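Local coordinates for protein CmeC (Campylobacter jejuni, PDB 4MT4) that forms a trimeric outer membrane channel and probably serves as the exit duct of a drug efflux pump, at the interface of chains A and B. Residues are numbered along the deposited sequence; one frame, centred on the assembly and turned at random. Chains: chain A/B, CmeC.

Contact 1: the interface of chains A and B. Residues chain A 350, 353, 357; chain B 62, 66, 69.
At the rim of the B:His66 imidazole, in the plane of the ring, lie the carboxylate oxygen A:Glu353 OE2 from the neighbouring subunit and the amide oxygen B:Gln69 OE1 from its own helix; one face carries the backbone O of B:Leu62, 3.1 Å above the plane and shifted toward the rim. The contact joins two protomers of an outer membrane factor channel, pairing helix 339-405 of chain A with helix 58-79 of chain B. The A:Glu353 carboxylate stands nearly upright to the imidazole, their planes 81° apart, and brings OE2 to 3.3 Å from the ring carbon CE1 of B:His66. Its other oxygen, OE1, accepts a nearly straight hydrogen bond of 2.9 Å from B:Gln69 NE2, met almost along its C-O axis and close to the plane of the amide. That amide is fixed from behind, because B:His66 ND1 donates to B:Gln69 OE1 at 3.0 Å. With ND1 as the donor and B:Gln69 as the relay, the carboxylate is linked indirectly to the histidine, whose protonation the structure does not show. A:Glu353 reaches across because its chain is fully extended, CG being anti to the backbone N (chi1 -179°). Its CG methylene also packs at 3.7 Å on the methyl CD2 of B:Leu62, and A:Asn357 places its amide oxygen OD1 beside the same methyl, at 3.6 Å.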
loop_
_atom_site.group_PDB
_atom_site.type_symbol
_atom_site.label_atom_id
_atom_site.label_comp_id
_atom_site.label_asym_id
_atom_site.label_seq_id
_atom_site.Cartn_x
_atom_site.Cartn_y
_atom_site.Cartn_z
ATOM N N ASN A 350 13.380 17.314 4.754
ATOM C CA ASN A 350 12.170 17.077 3.977
ATOM C C ASN A 350 12.403 17.377 2.503
ATOM O O ASN A 350 11.823 16.737 1.626
ATOM C CB ASN A 350 11.009 17.919 4.508
ATOM C CG ASN A 350 10.567 17.495 5.895
ATOM O OD1 ASN A 350 10.928 16.421 6.374
ATOM N ND2 ASN A 350 9.771 18.337 6.545
ATOM N N GLU A 353 14.382 14.434 1.120
ATOM C CA GLU A 353 13.460 13.336 0.851
ATOM C C GLU A 353 12.725 13.561 -0.466
ATOM O O GLU A 353 12.494 12.625 -1.230
ATOM C CB GLU A 353 12.460 13.183 1.999
ATOM C CG GLU A 353 11.465 12.044 1.815
ATOM C CD GLU A 353 10.521 11.898 2.993
ATOM O OE1 GLU A 353 10.737 12.574 4.020
ATOM O OE2 GLU A 353 9.561 11.106 2.890
ATOM N N ASN A 357 13.060 11.283 -3.853
ATOM C CA ASN A 357 11.846 10.878 -4.547
ATOM C C ASN A 357 11.913 11.241 -6.025
ATOM O O ASN A 357 11.435 10.495 -6.878
ATOM C CB ASN A 357 10.615 11.524 -3.914
ATOM C CG ASN A 357 10.296 10.957 -2.546
ATOM O OD1 ASN A 357 10.694 9.840 -2.212
ATOM N ND2 ASN A 357 9.563 11.724 -1.748
ATOM N N LEU B 62 16.299 7.132 1.485
ATOM C CA LEU B 62 15.082 7.547 2.176
ATOM C C LEU B 62 15.089 7.089 3.630
ATOM O O LEU B 62 14.730 7.845 4.530
ATOM C CB LEU B 62 13.845 6.994 1.466
ATOM C CG LEU B 62 13.467 7.625 0.126
ATOM C CD1 LEU B 62 12.327 6.857 -0.528
ATOM C CD2 LEU B 62 13.094 9.088 0.314
ATOM N N HIS B 66 15.005 9.442 6.896
ATOM C CA HIS B 66 13.999 9.229 7.933
ATOM C C HIS B 66 14.649 9.155 9.311
ATOM O O HIS B 66 14.080 9.611 10.302
ATOM C CB HIS B 66 13.202 7.953 7.658
ATOM C CG HIS B 66 12.300 8.048 6.466
ATOM N ND1 HIS B 66 11.790 9.246 6.012
ATOM C CD2 HIS B 66 11.819 7.094 5.633
ATOM C CE1 HIS B 66 11.032 9.025 4.952
ATOM N NE2 HIS B 66 11.034 7.729 4.701
ATOM N N GLN B 69 15.703 12.673 10.227
ATOM C CA GLN B 69 14.504 13.415 10.598
ATOM C C GLN B 69 14.111 13.123 12.042
ATOM O O GLN B 69 13.701 14.021 12.778
ATOM C CB GLN B 69 13.347 13.073 9.657
ATOM C CG GLN B 69 13.513 13.612 8.245
ATOM C CD GLN B 69 12.524 13.011 7.266
ATOM O OE1 GLN B 69 12.044 11.894 7.458
ATOM N NE2 GLN B 69 12.212 13.753 6.210
#

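Contact 2: the interface of chains A and B. Residues chain A 384-385, 388-389, 392; chain B 208, 212.
B:Glu212 lies folded over A:Ala388, and these two residues bury more surface than any others in this helix-to-helix patch. The methyl CB of A:Ala388 meets the outer part of the B:Glu212 side chain, 3.6 Å from CG and 3.5 Å from the carboxylate carbon CD. A bend at chi2 (-65°) turns the glutamate aside and lays its outer part over the methyl. Nearer the backbone, CB of B:Glu212 rests 3.5 Å from the carbonyl O of A:Asn385 and also touches CB of A:Ser389. The carboxylate is steadied from its own side: B:Arg208 NH1 makes a loose salt bridge to OE2 of B:Glu212 at 3.4 Å, with that oxygen above one face of the guanidinium, toward its rim. Bends at chi2 and chi3 bring the arginine round to this position, while its CG methylene packs 3.3 Å from the hydroxyl OG of A:Ser392. That hydroxyl is turned back to its own helix, giving a 2.9 Å hydrogen bond from OG of A:Ser392 to the carbonyl O of A:Ala388. The patch lies in the long helical part of the channel, well away from the beta-barrel, where helix 339-405 of chain A runs against helix 201-236 of chain B.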
loop_
_atom_site.group_PDB
_atom_site.type_symbol
_atom_site.label_atom_id
_atom_site.label_comp_id
_atom_site.label_asym_id
_atom_site.label_seq_id
_atom_site.Cartn_x
_atom_site.Cartn_y
_atom_site.Cartn_z
ATOM N N ASP A 384 5.173 -12.990 -35.459
ATOM C CA ASP A 384 5.461 -13.796 -36.642
ATOM C C ASP A 384 5.704 -15.257 -36.271
ATOM O O ASP A 384 5.260 -16.164 -36.974
ATOM C CB ASP A 384 6.674 -13.240 -37.394
ATOM C CG ASP A 384 6.388 -11.908 -38.060
ATOM O OD1 ASP A 384 5.210 -11.646 -38.385
ATOM O OD2 ASP A 384 7.339 -11.122 -38.263
ATOM N N ASN A 385 6.410 -15.475 -35.165
ATOM C CA ASN A 385 6.716 -16.826 -34.706
ATOM C C ASN A 385 5.457 -17.600 -34.332
ATOM O O ASN A 385 5.278 -18.747 -34.741
ATOM C CB ASN A 385 7.668 -16.785 -33.511
ATOM C CG ASN A 385 8.996 -16.133 -33.843
ATOM O OD1 ASN A 385 9.445 -16.157 -34.987
ATOM N ND2 ASN A 385 9.631 -15.544 -32.836
ATOM N N ALA A 388 3.218 -18.320 -37.508
ATOM C CA ALA A 388 3.735 -19.399 -38.341
ATOM C C ALA A 388 3.607 -20.746 -37.636
ATOM O O ALA A 388 3.371 -21.772 -38.277
ATOM C CB ALA A 388 5.182 -19.128 -38.716
ATOM N N SER A 389 3.761 -20.737 -36.314
ATOM C CA SER A 389 3.635 -21.951 -35.516
ATOM C C SER A 389 2.210 -22.498 -35.575
ATOM O O SER A 389 2.003 -23.703 -35.724
ATOM C CB SER A 389 4.038 -21.683 -34.065
ATOM O OG SER A 389 3.919 -22.851 -33.272
ATOM N N SER A 392 1.529 -24.010 -38.985
ATOM C CA SER A 392 2.201 -25.295 -39.132
ATOM C C SER A 392 1.457 -26.396 -38.388
ATOM O O SER A 392 1.239 -27.477 -38.932
ATOM C CB SER A 392 3.642 -25.208 -38.631
ATOM O OG SER A 392 4.390 -24.282 -39.398
ATOM N N ARG B 208 9.067 -27.413 -39.131
ATOM C CA ARG B 208 8.789 -25.983 -39.176
ATOM C C ARG B 208 8.069 -25.520 -37.913
ATOM O O ARG B 208 8.389 -24.468 -37.359
ATOM C CB ARG B 208 7.960 -25.636 -40.414
ATOM C CG ARG B 208 7.491 -24.192 -40.462
ATOM C CD ARG B 208 7.424 -23.669 -41.889
ATOM N NE ARG B 208 8.447 -22.657 -42.136
ATOM C CZ ARG B 208 8.271 -21.354 -41.946
ATOM N NH1 ARG B 208 7.104 -20.897 -41.510
ATOM N NH2 ARG B 208 9.258 -20.505 -42.193
ATOM N N GLU B 212 9.479 -22.673 -35.264
ATOM C CA GLU B 212 8.757 -21.488 -34.816
ATOM C C GLU B 212 8.489 -21.518 -33.316
ATOM O O GLU B 212 8.524 -20.479 -32.653
ATOM C CB GLU B 212 7.436 -21.345 -35.576
ATOM C CG GLU B 212 7.580 -21.331 -37.093
ATOM C CD GLU B 212 8.354 -20.128 -37.611
ATOM O OE1 GLU B 212 8.441 -19.107 -36.896
ATOM O OE2 GLU B 212 8.872 -20.205 -38.745
#

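Contact 3: the interface of chains A and B. Residues chain A 370-371, 374-375, 378; chain B 223, 226-227.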
loop_
_atom_site.group_PDB
_atom_site.type_symbol
_atom_site.label_atom_id
_atom_site.label_comp_id
_atom_site.label_asym_id
_atom_site.label_seq_id
_atom_site.Cartn_x
_atom_site.Cartn_y
_atom_site.Cartn_z
ATOM N N ARG A 370 13.152 1.670 -21.191
ATOM C CA ARG A 370 14.013 0.632 -21.747
ATOM C C ARG A 370 13.236 -0.647 -22.026
ATOM O O ARG A 370 13.285 -1.178 -23.135
ATOM C CB ARG A 370 15.178 0.317 -20.810
ATOM C CG ARG A 370 16.058 -0.816 -21.322
ATOM C CD ARG A 370 17.085 -1.265 -20.301
ATOM N NE ARG A 370 18.095 -2.134 -20.896
ATOM C CZ ARG A 370 19.297 -2.352 -20.371
ATOM N NH1 ARG A 370 19.646 -1.757 -19.237
ATOM N NH2 ARG A 370 20.154 -3.158 -20.982
ATOM N N TYR A 371 12.519 -1.135 -21.020
ATOM C CA TYR A 371 11.798 -2.394 -21.153
ATOM C C TYR A 371 10.686 -2.293 -22.190
ATOM O O TYR A 371 10.525 -3.184 -23.018
ATOM C CB TYR A 371 11.212 -2.839 -19.812
ATOM C CG TYR A 371 10.523 -4.185 -19.892
ATOM C CD1 TYR A 371 11.258 -5.364 -19.876
ATOM C CD2 TYR A 371 9.139 -4.278 -19.998
ATOM C CE1 TYR A 371 10.638 -6.594 -19.958
ATOM C CE2 TYR A 371 8.511 -5.506 -20.080
ATOM C CZ TYR A 371 9.266 -6.661 -20.060
ATOM O OH TYR A 371 8.652 -7.892 -20.140
ATOM N N VAL A 374 12.123 -2.406 -25.721
ATOM C CA VAL A 374 12.651 -3.726 -26.042
ATOM C C VAL A 374 11.527 -4.750 -26.148
ATOM O O VAL A 374 11.535 -5.600 -27.036
ATOM C CB VAL A 374 13.681 -4.200 -24.992
ATOM C CG1 VAL A 374 14.140 -5.615 -25.297
ATOM C CG2 VAL A 374 14.870 -3.258 -24.954
ATOM N N ALA A 375 10.554 -4.657 -25.247
ATOM C CA ALA A 375 9.423 -5.580 -25.250
ATOM C C ALA A 375 8.611 -5.461 -26.531
ATOM O O ALA A 375 8.191 -6.464 -27.105
ATOM C CB ALA A 375 8.529 -5.338 -24.043
ATOM N N THR A 378 10.445 -7.033 -29.474
ATOM C CA THR A 378 10.641 -8.460 -29.239
ATOM C C THR A 378 9.340 -9.229 -29.452
ATOM O O THR A 378 9.330 -10.286 -30.083
ATOM C CB THR A 378 11.172 -8.730 -27.818
ATOM O OG1 THR A 378 12.439 -8.083 -27.649
ATOM C CG2 THR A 378 11.341 -10.225 -27.583
ATOM N N LEU B 223 12.883 -11.719 -23.231
ATOM C CA LEU B 223 11.965 -10.797 -22.583
ATOM C C LEU B 223 12.025 -10.946 -21.069
ATOM O O LEU B 223 12.008 -9.959 -20.335
ATOM C CB LEU B 223 10.540 -11.030 -23.087
ATOM C CG LEU B 223 9.723 -9.767 -23.348
ATOM C CD1 LEU B 223 10.550 -8.771 -24.138
ATOM C CD2 LEU B 223 8.440 -10.109 -24.089
ATOM N N GLU B 226 15.256 -9.351 -19.941
ATOM C CA GLU B 226 15.185 -7.896 -19.936
ATOM C C GLU B 226 14.412 -7.374 -18.730
ATOM O O GLU B 226 14.671 -6.269 -18.252
ATOM C CB GLU B 226 14.540 -7.389 -21.226
ATOM C CG GLU B 226 15.469 -7.408 -22.427
ATOM C CD GLU B 226 16.590 -6.392 -22.307
ATOM O OE1 GLU B 226 16.349 -5.302 -21.746
ATOM O OE2 GLU B 226 17.711 -6.683 -22.774
ATOM N N ASN B 227 13.467 -8.172 -18.243
ATOM C CA ASN B 227 12.657 -7.786 -17.092
ATOM C C ASN B 227 13.476 -7.729 -15.809
ATOM O O ASN B 227 13.282 -6.842 -14.976
ATOM C CB ASN B 227 11.486 -8.753 -16.914
ATOM C CG ASN B 227 10.560 -8.345 -15.783
ATOM O OD1 ASN B 227 9.728 -7.451 -15.941
ATOM N ND2 ASN B 227 10.697 -9.000 -14.636
#
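B:Leu223 pushes its methyl CD1 into the surface of helix 339-405 of chain A, 3.6 Å from CA of A:Ala375 and 3.7 Å from CB of A:Thr378. The threonine and leucine side chains lie alongside each other but point opposite ways. A:Thr378 keeps its hydroxyl on its own helix, OG1 donating to the carbonyl O of A:Val374 at 2.7 Å from above the carbonyl plane, which leaves CB and the methyl CG2 to pack on the leucine. Beside this centre, the ring of A:Tyr371 has CB of A:Ala375 over one face, toward the rim, and the backbone O of B:Leu223 at its edge, in plane. With CG anti to the backbone N (chi1 -177°), the tyrosine extends across helix 201-236 of chain B, and its CE1 comes within 3.7 Å of CA of B:Asn227. Farther out, the methyl CG1 of A:Val374 abuts the CG methylene of B:Glu226 at 3.6 Å, with the two side chains lying roughly perpendicular. The bend of B:Glu226 at chi2 (-68°) turns its carboxylate toward the outstretched A:Arg370. There a long salt bridge of 3.7 Å joins NE of A:Arg370 to OE1 of B:Glu226, the guanidinium and carboxylate planes being 48° apart. Apolar packing, perhaps backed by this loose charged pair, probably helps hold neighbouring protomers side by side in the helical wall of the CmeC channel.

All three contacts use helix 339-405 of chain A, which forms a seam with chain B along much of the tunnel. Contact 1, nearest the beta-barrel, pairs it with helix 58-79 of chain B, whereas contacts 2 and 3 share helix 201-236. The C-alpha centres of contacts 1 and 3 lie about 32 Å apart, those of contacts 3 and 2 about 22 Å, and those of contacts 1 and 2 about 53 Å, placing contact 3 between the others. Repeated around the trimer, such spaced contacts would help keep the helical wall continuous.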